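Sugar ABC transporter substrate-binding protein (Treponema pallidum subsp. pallidum, PDB 5U2P) probably serves as the periplasmic ligand-binding component of an ABC transporter, perhaps one for sugars, but its natural ligand is not established. Local coordinates at residues A[71-76]-A[95-100]; A[78-83]-A[310-315]; A[87-92]-A[103-108]. All blocks are in the same frame, centred on the assembly; numbering follows the deposited sequence.

Interaction 1: residues A[71-76]-A[95-100]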
loop_
_atom_site.group_PDB
_atom_site.type_symbol
_atom_site.label_atom_id
_atom_site.label_comp_id
_atom_site.label_asym_id
_atom_site.label_seq_id
_atom_site.Cartn_x
_atom_site.Cartn_y
_atom_site.Cartn_z
ATOM N N GLN A 71 -15.180 -11.564 -12.863
ATOM C CA GLN A 71 -15.317 -13.015 -12.927
ATOM C C GLN A 71 -13.994 -13.727 -12.667
ATOM O O GLN A 71 -13.973 -14.941 -12.446
ATOM C CB GLN A 71 -15.850 -13.437 -14.299
ATOM C CG GLN A 71 -17.152 -12.771 -14.709
ATOM C CD GLN A 71 -18.364 -13.602 -14.365
ATOM O OE1 GLN A 71 -18.457 -14.170 -13.278
ATOM N NE2 GLN A 71 -19.303 -13.687 -15.300
ATOM N N TYR A 72 -12.895 -12.978 -12.702
ATOM C CA TYR A 72 -11.574 -13.598 -12.742
ATOM C C TYR A 72 -11.286 -14.492 -11.526
ATOM O O TYR A 72 -10.814 -15.610 -11.701
ATOM C CB TYR A 72 -10.469 -12.540 -12.877
ATOM C CG TYR A 72 -9.106 -13.183 -12.975
ATOM C CD1 TYR A 72 -8.295 -13.310 -11.859
ATOM C CD2 TYR A 72 -8.651 -13.689 -14.181
ATOM C CE1 TYR A 72 -7.058 -13.917 -11.943
ATOM C CE2 TYR A 72 -7.409 -14.294 -14.282
ATOM C CZ TYR A 72 -6.622 -14.419 -13.164
ATOM O OH TYR A 72 -5.394 -15.040 -13.281
ATOM N N PRO A 73 -11.564 -14.010 -10.304
ATOM C CA PRO A 73 -11.253 -14.871 -9.154
ATOM C C PRO A 73 -12.047 -16.175 -9.182
ATOM O O PRO A 73 -11.490 -17.229 -8.891
ATOM C CB PRO A 73 -11.638 -14.008 -7.954
ATOM C CG PRO A 73 -11.565 -12.596 -8.463
ATOM C CD PRO A 73 -12.023 -12.676 -9.882
ATOM N N THR A 74 -13.322 -16.100 -9.555
ATOM C CA THR A 74 -14.157 -17.289 -9.710
ATOM C C THR A 74 -13.566 -18.253 -10.739
ATOM O O THR A 74 -13.453 -19.457 -10.484
ATOM C CB THR A 74 -15.591 -16.918 -10.153
ATOM O OG1 THR A 74 -16.193 -16.070 -9.170
ATOM C CG2 THR A 74 -16.445 -18.167 -10.329
ATOM N N VAL A 75 -13.200 -17.720 -11.902
ATOM C CA VAL A 75 -12.653 -18.536 -12.980
ATOM C C VAL A 75 -11.319 -19.159 -12.604
ATOM O O VAL A 75 -11.107 -20.345 -12.837
ATOM C CB VAL A 75 -12.477 -17.726 -14.277
ATOM C CG1 VAL A 75 -11.770 -18.557 -15.347
ATOM C CG2 VAL A 75 -13.823 -17.278 -14.794
ATOM N N LEU A 76 -10.409 -18.368 -12.048
ATOM C CA LEU A 76 -9.104 -18.901 -11.663
ATOM C C LEU A 76 -9.248 -20.043 -10.646
ATOM O O LEU A 76 -8.608 -21.089 -10.785
ATOM C CB LEU A 76 -8.230 -17.794 -11.088
ATOM C CG LEU A 76 -6.870 -18.214 -10.529
ATOM C CD1 LEU A 76 -6.024 -18.872 -11.591
ATOM C CD2 LEU A 76 -6.162 -17.023 -9.926
ATOM N N SER A 95 -2.544 -11.538 -0.759
ATOM C CA SER A 95 -3.334 -12.615 -0.157
ATOM C C SER A 95 -3.769 -13.740 -1.107
ATOM O O SER A 95 -4.297 -14.751 -0.657
ATOM C CB SER A 95 -4.561 -12.016 0.528
ATOM O OG SER A 95 -4.166 -11.283 1.684
ATOM N N LEU A 96 -3.522 -13.582 -2.399
ATOM C CA LEU A 96 -3.765 -14.625 -3.405
ATOM C C LEU A 96 -5.201 -15.149 -3.436
ATOM O O LEU A 96 -5.422 -16.340 -3.661
ATOM C CB LEU A 96 -2.812 -15.807 -3.204
ATOM C CG LEU A 96 -1.332 -15.466 -3.109
ATOM C CD1 LEU A 96 -0.552 -16.703 -2.806
ATOM C CD2 LEU A 96 -0.822 -14.838 -4.395
ATOM N N HIS A 97 -6.171 -14.260 -3.243
ATOM C CA HIS A 97 -7.577 -14.663 -3.231
ATOM C C HIS A 97 -7.829 -15.818 -2.245
ATOM O O HIS A 97 -8.678 -16.668 -2.502
ATOM C CB HIS A 97 -8.035 -15.113 -4.631
ATOM C CG HIS A 97 -7.568 -14.244 -5.766
ATOM N ND1 HIS A 97 -6.449 -14.538 -6.523
ATOM C CD2 HIS A 97 -8.105 -13.128 -6.317
ATOM C CE1 HIS A 97 -6.307 -13.629 -7.471
ATOM N NE2 HIS A 97 -7.299 -12.762 -7.370
ATOM N N ALA A 98 -7.072 -15.863 -1.150
ATOM C CA ALA A 98 -7.209 -16.906 -0.120
ATOM C C ALA A 98 -6.887 -18.323 -0.616
ATOM O O ALA A 98 -7.175 -19.314 0.078
ATOM C CB ALA A 98 -8.617 -16.872 0.474
ATOM N N LEU A 99 -6.284 -18.422 -1.798
ATOM C CA LEU A 99 -5.815 -19.697 -2.337
ATOM C C LEU A 99 -4.607 -20.217 -1.560
ATOM O O LEU A 99 -3.788 -19.434 -1.090
ATOM C CB LEU A 99 -5.444 -19.544 -3.818
ATOM C CG LEU A 99 -6.575 -19.161 -4.781
ATOM C CD1 LEU A 99 -6.018 -18.725 -6.147
ATOM C CD2 LEU A 99 -7.545 -20.316 -4.944
ATOM N N ASP A 100 -4.490 -21.536 -1.431
ATOM C CA ASP A 100 -3.314 -22.140 -0.799
ATOM C C ASP A 100 -2.163 -22.224 -1.793
ATOM O O ASP A 100 -2.156 -23.091 -2.689
ATOM C CB ASP A 100 -3.637 -23.549 -0.260
ATOM C CG ASP A 100 -2.501 -24.132 0.567
ATOM O OD1 ASP A 100 -1.377 -23.592 0.526
ATOM O OD2 ASP A 100 -2.728 -25.137 1.264
#
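H97 lays its imidazole against P73 and L76 on the first two turns of helix 72-81, and L99 meets the same leucine. The ring atom CD2 of H97 lies 4.0 Å from P73 CB, with P73 CG almost as close, so one flank of the pyrrolidine ring carries this end of the imidazole. The other end is met by L76, whose CD2 methyl is 4.2 Å from H97 CE1. Both partners reach the ring obliquely, and each of the two side chains crosses that of H97 at about a right angle.

The same L76 methyl also touches L99, with L76 CD2 and L99 CD1 4.1 Å apart. L76 can serve both because its CG lies anti to the backbone N (chi1 175°), which lets CD2 touch both H97 and L99. On the loop side, L96, H97 and A98 all have positive phi and left-handed helical conformations, a tight turn tied by bonds from A98 N to S95 O and from L99 N to L96 O. This turn directs H97 at the helix, and the ring swings into place with CG beside its own backbone N (chi1 -43°).

The contact is apolar in character. H97 ND1 is buried by it and has no partner in the model, whereas Y72 OH, close by, is bonded to E90 O. Beyond L99, D100 N-caps helix 101-104 through a bond from Y102 N to OD1. Helix 72-81 is the connection of a beta-alpha-beta crossover from strand 61-67 to the parallel strand 88-92, and the loop after that strand folds back onto the helix, in an alpha/beta domain of the periplasmic binding protein kind.

Interaction 2: residues A[78-83]-A[310-315]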
loop_
_atom_site.group_PDB
_atom_site.type_symbol
_atom_site.label_atom_id
_atom_site.label_comp_id
_atom_site.label_asym_id
_atom_site.label_seq_id
_atom_site.Cartn_x
_atom_site.Cartn_y
_atom_site.Cartn_z
ATOM N N ALA A 78 -11.786 -22.067 -10.162
ATOM C CA ALA A 78 -12.330 -23.237 -10.856
ATOM C C ALA A 78 -11.279 -23.961 -11.696
ATOM O O ALA A 78 -11.225 -25.190 -11.705
ATOM C CB ALA A 78 -13.496 -22.834 -11.741
ATOM N N ARG A 79 -10.458 -23.197 -12.415
ATOM C CA ARG A 79 -9.435 -23.781 -13.285
ATOM C C ARG A 79 -8.288 -24.414 -12.489
ATOM O O ARG A 79 -7.702 -25.393 -12.928
ATOM C CB ARG A 79 -8.864 -22.730 -14.247
ATOM C CG ARG A 79 -9.910 -22.038 -15.119
ATOM C CD ARG A 79 -10.352 -22.908 -16.252
ATOM N NE ARG A 79 -9.274 -23.150 -17.204
ATOM C CZ ARG A 79 -8.971 -22.343 -18.214
ATOM N NH1 ARG A 79 -7.966 -22.657 -19.030
ATOM N NH2 ARG A 79 -9.673 -21.228 -18.411
ATOM N N LEU A 80 -7.978 -23.855 -11.325
ATOM C CA LEU A 80 -6.978 -24.456 -10.448
ATOM C C LEU A 80 -7.533 -25.765 -9.877
ATOM O O LEU A 80 -6.836 -26.778 -9.818
ATOM C CB LEU A 80 -6.589 -23.493 -9.320
ATOM C CG LEU A 80 -5.707 -22.296 -9.771
ATOM C CD1 LEU A 80 -5.542 -21.284 -8.657
ATOM C CD2 LEU A 80 -4.344 -22.748 -10.267
ATOM N N ALA A 81 -8.801 -25.722 -9.501
ATOM C CA ALA A 81 -9.490 -26.865 -8.896
ATOM C C ALA A 81 -9.581 -28.057 -9.842
ATOM O O ALA A 81 -9.345 -29.190 -9.422
ATOM C CB ALA A 81 -10.867 -26.459 -8.455
ATOM N N ASP A 82 -9.915 -27.814 -11.110
ATOM C CA ASP A 82 -9.999 -28.909 -12.077
ATOM C C ASP A 82 -8.681 -29.168 -12.818
ATOM O O ASP A 82 -8.607 -30.062 -13.663
ATOM C CB ASP A 82 -11.129 -28.657 -13.089
ATOM C CG ASP A 82 -10.893 -27.449 -13.974
ATOM O OD1 ASP A 82 -9.749 -26.970 -14.082
ATOM O OD2 ASP A 82 -11.874 -26.990 -14.592
ATOM N N GLY A 83 -7.654 -28.383 -12.508
ATOM C CA GLY A 83 -6.306 -28.644 -12.982
ATOM C C GLY A 83 -6.044 -28.194 -14.405
ATOM O O GLY A 83 -4.998 -28.496 -14.978
ATOM N N ALA A 310 1.875 -15.642 -11.256
ATOM C CA ALA A 310 2.332 -16.872 -10.613
ATOM C C ALA A 310 2.434 -18.013 -11.613
ATOM O O ALA A 310 1.779 -17.990 -12.653
ATOM C CB ALA A 310 1.381 -17.271 -9.474
ATOM N N VAL A 311 3.224 -19.026 -11.259
ATOM C CA VAL A 311 3.337 -20.259 -12.047
ATOM C C VAL A 311 2.482 -21.373 -11.433
ATOM O O VAL A 311 2.587 -21.669 -10.246
ATOM C CB VAL A 311 4.796 -20.730 -12.148
ATOM C CG1 VAL A 311 4.914 -21.986 -13.031
ATOM C CG2 VAL A 311 5.669 -19.625 -12.736
ATOM N N HIS A 312 1.617 -21.946 -12.265
ATOM C CA HIS A 312 0.793 -23.094 -11.884
ATOM C C HIS A 312 1.667 -24.315 -11.624
ATOM O O HIS A 312 2.355 -24.805 -12.515
ATOM C CB HIS A 312 -0.205 -23.382 -12.994
ATOM C CG HIS A 312 -1.180 -24.480 -12.683
ATOM N ND1 HIS A 312 -1.740 -25.264 -13.671
ATOM C CD2 HIS A 312 -1.723 -24.901 -11.515
ATOM C CE1 HIS A 312 -2.572 -26.132 -13.123
ATOM N NE2 HIS A 312 -2.578 -25.937 -11.815
ATOM N N LYS A 313 1.615 -24.782 -10.387
ATOM C CA LYS A 313 2.471 -25.846 -9.871
ATOM C C LYS A 313 2.327 -27.141 -10.650
ATOM O O LYS A 313 3.306 -27.858 -10.851
ATOM C CB LYS A 313 2.129 -26.087 -8.396
ATOM C CG LYS A 313 3.114 -26.949 -7.654
ATOM C CD LYS A 313 2.823 -26.969 -6.152
ATOM C CE LYS A 313 3.883 -27.773 -5.415
ATOM N NZ LYS A 313 3.700 -27.737 -3.947
ATOM N N LYS A 314 1.105 -27.442 -11.080
ATOM C CA LYS A 314 0.826 -28.699 -11.785
ATOM C C LYS A 314 1.076 -28.587 -13.286
ATOM O O LYS A 314 0.847 -29.539 -14.024
ATOM C CB LYS A 314 -0.615 -29.144 -11.516
ATOM C CG LYS A 314 -0.899 -29.399 -10.031
ATOM C CD LYS A 314 -2.323 -29.891 -9.761
ATOM C CE LYS A 314 -2.777 -29.530 -8.339
ATOM N NZ LYS A 314 -4.206 -29.866 -8.064
ATOM N N SER A 315 1.562 -27.434 -13.742
ATOM C CA SER A 315 1.915 -27.274 -15.146
ATOM C C SER A 315 2.979 -28.276 -15.599
ATOM O O SER A 315 3.914 -28.597 -14.855
ATOM C CB SER A 315 2.424 -25.861 -15.410
ATOM O OG SER A 315 3.006 -25.776 -16.691
HETATM O O HOH W 1 -4.275 -27.442 -10.327
#
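L80 and H312 bring together the C-terminal end of helix 72-81 and the turn that follows strand 307-311. The five-stranded sheet of this domain runs in the order 61-67, 33-39, 88-92, 307-311, 131-132, the class II topology of periplasmic binding proteins, and 307-311 is its antiparallel strand, the two segments being 227 residues apart at their closest ends.

H312 spans the contact. Its CA-CB bond is directed at the helix, and CG lies anti to the backbone N (chi1 -176°), which brings the imidazole to L80 and G83. On one branch from CG, CD2 packs 3.6 Å from L80 CD2, the two side chains sliding past each other in opposite directions, and the methyl approaches the ring obliquely. On the other branch ND1 faces A85 O in a weak hydrogen bond. CE1 has G83 O at 3.9 Å, near the ring plane and at its edge. NE2, the tip, takes up a water that also lies in the ring plane. Over one face stand the backbone N atoms of K314 and S315, offset toward the rim, because the chain bends back in a type I turn closed by S315 N to H312 O. The in-plane water and the weak bond at ND1 probably fix the rotation of the ring.

G83 leaves the helix with positive phi (80°), a conformation that favours glycine. K314 extends alongside this end, where its ammonium, 4.4 Å from L80 O at NZ, is too far for a hydrogen bond but would probably be favoured by the carbonyls of the helix terminus. The polar link between the segments is indirect: the water donates to L80 O at 2.7 Å and is hydrogen-bonded to H312 NE2, also at 2.7 Å.

Interaction 3: residues A[87-92]-A[103-108]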
loop_
_atom_site.group_PDB
_atom_site.type_symbol
_atom_site.label_atom_id
_atom_site.label_comp_id
_atom_site.label_asym_id
_atom_site.label_seq_id
_atom_site.Cartn_x
_atom_site.Cartn_y
_atom_site.Cartn_z
ATOM N N ASP A 87 -0.395 -22.071 -17.606
ATOM C CA ASP A 87 0.920 -22.226 -16.976
ATOM C C ASP A 87 1.274 -21.032 -16.072
ATOM O O ASP A 87 1.915 -21.194 -15.029
ATOM C CB ASP A 87 2.020 -22.385 -18.032
ATOM C CG ASP A 87 1.732 -23.481 -19.050
ATOM O OD1 ASP A 87 1.295 -24.585 -18.673
ATOM O OD2 ASP A 87 1.983 -23.234 -20.250
ATOM N N VAL A 88 0.901 -19.839 -16.521
ATOM C CA VAL A 88 1.118 -18.596 -15.791
ATOM C C VAL A 88 -0.233 -17.934 -15.554
ATOM O O VAL A 88 -1.026 -17.818 -16.485
ATOM C CB VAL A 88 2.055 -17.649 -16.552
ATOM C CG1 VAL A 88 2.161 -16.289 -15.853
ATOM C CG2 VAL A 88 3.414 -18.305 -16.681
ATOM N N VAL A 89 -0.499 -17.523 -14.313
ATOM C CA VAL A 89 -1.788 -16.921 -13.975
ATOM C C VAL A 89 -1.582 -15.632 -13.195
ATOM O O VAL A 89 -0.705 -15.537 -12.324
ATOM C CB VAL A 89 -2.701 -17.917 -13.196
ATOM C CG1 VAL A 89 -2.987 -19.129 -14.058
ATOM C CG2 VAL A 89 -2.077 -18.345 -11.864
ATOM N N GLU A 90 -2.390 -14.627 -13.517
ATOM C CA GLU A 90 -2.431 -13.406 -12.734
ATOM C C GLU A 90 -3.003 -13.691 -11.343
ATOM O O GLU A 90 -3.977 -14.433 -11.202
ATOM C CB GLU A 90 -3.262 -12.313 -13.434
ATOM C CG GLU A 90 -3.301 -11.042 -12.609
ATOM C CD GLU A 90 -4.150 -9.936 -13.190
ATOM O OE1 GLU A 90 -4.638 -10.071 -14.326
ATOM O OE2 GLU A 90 -4.319 -8.916 -12.488
ATOM N N VAL A 91 -2.377 -13.117 -10.321
ATOM C CA VAL A 91 -2.860 -13.239 -8.955
ATOM C C VAL A 91 -2.854 -11.885 -8.281
ATOM O O VAL A 91 -2.112 -10.992 -8.658
ATOM C CB VAL A 91 -2.009 -14.232 -8.112
ATOM C CG1 VAL A 91 -2.133 -15.657 -8.671
ATOM C CG2 VAL A 91 -0.551 -13.791 -8.063
ATOM N N SER A 92 -3.709 -11.752 -7.271
ATOM C CA SER A 92 -3.735 -10.584 -6.413
ATOM C C SER A 92 -2.860 -10.813 -5.187
ATOM O O SER A 92 -3.110 -11.713 -4.380
ATOM C CB SER A 92 -5.170 -10.265 -5.985
ATOM O OG SER A 92 -5.941 -9.824 -7.096
ATOM N N LEU A 103 -0.415 -25.563 -2.588
ATOM C CA LEU A 103 -1.172 -26.467 -3.454
ATOM C C LEU A 103 -1.069 -26.125 -4.930
ATOM O O LEU A 103 -1.065 -27.022 -5.776
ATOM C CB LEU A 103 -2.654 -26.438 -3.080
ATOM C CG LEU A 103 -3.291 -27.733 -2.592
ATOM C CD1 LEU A 103 -2.653 -28.155 -1.282
ATOM C CD2 LEU A 103 -4.795 -27.538 -2.443
ATOM N N TYR A 104 -1.013 -24.832 -5.239
ATOM C CA TYR A 104 -1.247 -24.394 -6.617
ATOM C C TYR A 104 -0.111 -23.665 -7.309
ATOM O O TYR A 104 -0.077 -23.659 -8.538
ATOM C CB TYR A 104 -2.469 -23.494 -6.664
ATOM C CG TYR A 104 -3.751 -24.194 -6.276
ATOM C CD1 TYR A 104 -4.205 -25.283 -7.001
ATOM C CD2 TYR A 104 -4.508 -23.744 -5.207
ATOM C CE1 TYR A 104 -5.374 -25.917 -6.659
ATOM C CE2 TYR A 104 -5.678 -24.369 -4.860
ATOM C CZ TYR A 104 -6.104 -25.455 -5.593
ATOM O OH TYR A 104 -7.267 -26.094 -5.264
ATOM N N PHE A 105 0.786 -23.038 -6.548
ATOM C CA PHE A 105 1.803 -22.163 -7.150
ATOM C C PHE A 105 3.242 -22.564 -6.864
ATOM O O PHE A 105 3.568 -23.088 -5.814
ATOM C CB PHE A 105 1.599 -20.734 -6.680
ATOM C CG PHE A 105 0.219 -20.207 -6.950
ATOM C CD1 PHE A 105 -0.354 -20.376 -8.202
ATOM C CD2 PHE A 105 -0.495 -19.547 -5.976
ATOM C CE1 PHE A 105 -1.631 -19.908 -8.464
ATOM C CE2 PHE A 105 -1.779 -19.077 -6.227
ATOM C CZ PHE A 105 -2.342 -19.260 -7.476
ATOM N N VAL A 106 4.119 -22.243 -7.800
ATOM C CA VAL A 106 5.545 -22.487 -7.616
ATOM C C VAL A 106 6.149 -21.451 -6.680
ATOM O O VAL A 106 5.947 -20.249 -6.862
ATOM C CB VAL A 106 6.291 -22.453 -8.956
ATOM C CG1 VAL A 106 7.786 -22.671 -8.730
ATOM C CG2 VAL A 106 5.720 -23.504 -9.890
ATOM N N ASP A 107 6.896 -21.914 -5.676
ATOM C CA ASP A 107 7.605 -21.009 -4.770
ATOM C C ASP A 107 8.784 -20.358 -5.490
ATOM O O ASP A 107 9.727 -21.045 -5.897
ATOM C CB ASP A 107 8.082 -21.772 -3.518
ATOM C CG ASP A 107 8.955 -20.925 -2.594
ATOM O OD1 ASP A 107 8.988 -19.696 -2.764
ATOM O OD2 ASP A 107 9.608 -21.491 -1.687
ATOM N N LEU A 108 8.706 -19.039 -5.690
ATOM C CA LEU A 108 9.701 -18.321 -6.484
ATOM C C LEU A 108 10.763 -17.673 -5.599
ATOM O O LEU A 108 11.600 -16.898 -6.082
ATOM C CB LEU A 108 9.017 -17.237 -7.359
ATOM C CG LEU A 108 7.948 -17.746 -8.333
ATOM C CD1 LEU A 108 7.222 -16.599 -9.060
ATOM C CD2 LEU A 108 8.506 -18.725 -9.324
#
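F105, the first residue to leave helical geometry after helix 101-104, points its phenyl ring at two valines of strand 88-92. The apolar contacts are few and buried. V89 CG2 meets the ring at CE1, 3.8 Å away, and V91 CG1 meets it at CZ, also at 3.8 Å. Both methyls approach obliquely, V89 crossing the phenylalanine at about a right angle while V91 and F105 approach each other from opposite directions. The F105 CG stands beside its own backbone N (chi1 -55°), which brings CE1 and CZ to the two valine methyls. One ring face is covered by Y104 CB, 4.0 Å above its centre, and L80 and A310 add further packing, so the phenyl sits between the sheet and helix 72-81.

Hydrogen bonding belongs to the backbones around the contact. V89 pairs with A310, and Y104 and V106 pair with K313 and V311, which places strand 307-311 and its following turn between the two chain segments.

Charged and polar groups lie to other sides: D87 forms a salt bridge with R317, and E90, whose side chain leaves the opposite surface of the strand, binds H42, Q307 and the backbone N of R39. F105 is probably held to the valines by close packing and the exclusion of water, which place the ring without requiring directional bonds.

In the fold
Interactions 1 and 2 grip successive turns of helix 72-81, and they meet where L99 CD1 packs 3.6 Å from L80 CD1. Interaction 3 lies deeper, on the sheet that this helix covers, and all its touching residues are buried; the other two are only partly buried, interaction 2 having exposed G83 and K314 at its margin. Chemistry follows place: interaction 3 is purely hydrocarbon, interaction 1 adds an imidazole to an apolar contact, and interaction 2, at the helix end, uses a water between polar atoms. Backbone bonds tie interactions 2 and 3 along neighbouring strands and at the turn beyond.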